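Local coordinates for benzoate 1,2-dioxygenase beta subunit (Burkholderia mallei ATCC 23344, PDB 3E99), which forms the small subunit of a ring-hydroxylating dioxygenase that converts benzoate to its cis-1,2-dihydrodiol, probably with a mainly structural role beside the catalytic alpha subunit, at the interface of chains A and B. Residues are numbered along the deposited sequence; one frame, centred on the assembly and turned at random. Chains: chain A/B, Benzoate 1,2-dioxygenase beta subunit.

The interface of chains A and B. Residues chain A 15, 18, 92-94; chain B 95-96, 112.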
# COMPACT_ATOMS: atom_id res chain seq x y z
N TYR A 15 8.46 -6.42 6.03
CA TYR A 15 7.61 -7.28 5.25
C TYR A 15 7.65 -8.69 5.86
O TYR A 15 6.64 -9.33 5.95
CB TYR A 15 8.02 -7.32 3.77
CG TYR A 15 8.00 -5.95 3.08
CD1 TYR A 15 7.34 -4.84 3.64
CD2 TYR A 15 8.69 -5.76 1.91
CE1 TYR A 15 7.32 -3.61 3.01
CE2 TYR A 15 8.70 -4.53 1.27
CZ TYR A 15 8.02 -3.46 1.83
OH TYR A 15 8.07 -2.26 1.16
N SER A 18 5.69 -8.85 9.38
CA SER A 18 4.24 -8.86 9.16
C SER A 18 3.76 -10.13 8.44
O SER A 18 2.67 -10.63 8.75
CB SER A 18 3.79 -7.56 8.44
OG SER A 18 4.46 -7.39 7.23
N HIS A 92 -1.32 -7.85 5.92
CA HIS A 92 -0.67 -6.59 6.26
C HIS A 92 -0.18 -5.88 5.00
O HIS A 92 0.27 -6.52 4.04
CB HIS A 92 0.54 -6.84 7.18
CG HIS A 92 0.17 -7.19 8.58
ND1 HIS A 92 -0.54 -8.33 8.89
CD2 HIS A 92 0.41 -6.55 9.75
CE1 HIS A 92 -0.76 -8.35 10.19
NE2 HIS A 92 -0.17 -7.29 10.74
N ASN A 93 -0.25 -4.54 5.05
CA ASN A 93 0.14 -3.66 3.94
C ASN A 93 0.86 -2.48 4.53
O ASN A 93 0.25 -1.62 5.17
CB ASN A 93 -1.07 -3.19 3.14
CG ASN A 93 -1.89 -4.35 2.54
OD1 ASN A 93 -1.62 -4.85 1.42
ND2 ASN A 93 -2.95 -4.73 3.26
N ILE A 94 2.18 -2.48 4.38
CA ILE A 94 3.06 -1.51 5.04
C ILE A 94 3.40 -0.48 3.98
O ILE A 94 3.91 -0.85 2.91
CB ILE A 94 4.37 -2.19 5.53
CG1 ILE A 94 4.11 -3.36 6.53
CG2 ILE A 94 5.40 -1.14 6.10
CD1 ILE A 94 3.34 -2.98 7.69
N ALA B 95 2.02 -4.38 -2.40
CA ALA B 95 2.68 -4.08 -1.12
C ALA B 95 3.56 -5.25 -0.68
O ALA B 95 3.35 -6.41 -1.04
CB ALA B 95 1.60 -3.83 -0.02
N ASN B 96 4.53 -4.93 0.13
CA ASN B 96 5.29 -5.93 0.89
C ASN B 96 5.96 -6.93 -0.04
O ASN B 96 5.94 -8.15 0.16
CB ASN B 96 4.38 -6.65 1.91
CG ASN B 96 3.88 -5.76 3.06
OD1 ASN B 96 3.60 -4.57 2.90
ND2 ASN B 96 3.71 -6.37 4.23
N ASN B 112 1.85 -8.81 -1.23
CA ASN B 112 0.43 -8.68 -0.87
C ASN B 112 -0.20 -7.66 -1.78
O ASN B 112 0.49 -6.80 -2.34
CB ASN B 112 0.30 -8.25 0.61
CG ASN B 112 0.80 -9.31 1.56
OD1 ASN B 112 0.98 -10.46 1.15
ND2 ASN B 112 1.01 -8.94 2.84
O HOH W 1 4.77 -2.09 0.78
O HOH W 2 4.41 -9.23 4.37
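B:Asn96, on strand 89-103 of chain B, reaches into the groove between helix 7-22 and strand 89-103 of chain A, in an interface between neighbouring beta subunits of the deposited trimer. Trimers of this kind form one layer of the α3β3 hexamers known among ring-hydroxylating dioxygenases. The same strand serves both chains here, but each presents different residues of it, not a symmetric pairing. The B:Asn96 amide lies between A:Tyr15 and A:Ser18 of the helix and the stretch A:His92 to A:Ile94 of the strand. Its OD1 accepts the backbone N-H of A:Ile94 at 2.9 Å, in the carbonyl plane and on a lone pair, with 170° at the hydrogen. Its ND2 points towards the helix and meets water 2 at 2.9 Å; this water also sits 2.7 Å from A:Tyr15 O. The amide is thus held directly by the strand and, through water 2, by the helix, which should fix its flip. The backbone of B:Asn96 has positive phi, unusual within a strand, and its CA sits over the centre of the A:Tyr15 ring, 3.4 Å from the centroid. With CG beside the backbone N (chi1 -67°), the B:Asn96 amide runs on past the CD1 side of that ring, the two planes nearly parallel at 17°. Water 1 adds to the grip, joining B:Asn96 N to the carbonyl of A:Ile94, whose O lies 2.6 Å from the water. One residue further back, the methyl CB of B:Ala95 packs against the A:Asn93 side chain, with OD1 nearest. From strand 106-119, B:Asn112 makes another direct bond across: its ND2 gives a hydrogen to A:His92 O at 2.8 Å, the acceptor lying close to the amide plane of B:Asn112. Back on the helix, A:Ser18 OG donates to A:Tyr15 O at 3.2 Å, approaching from above the carbonyl plane.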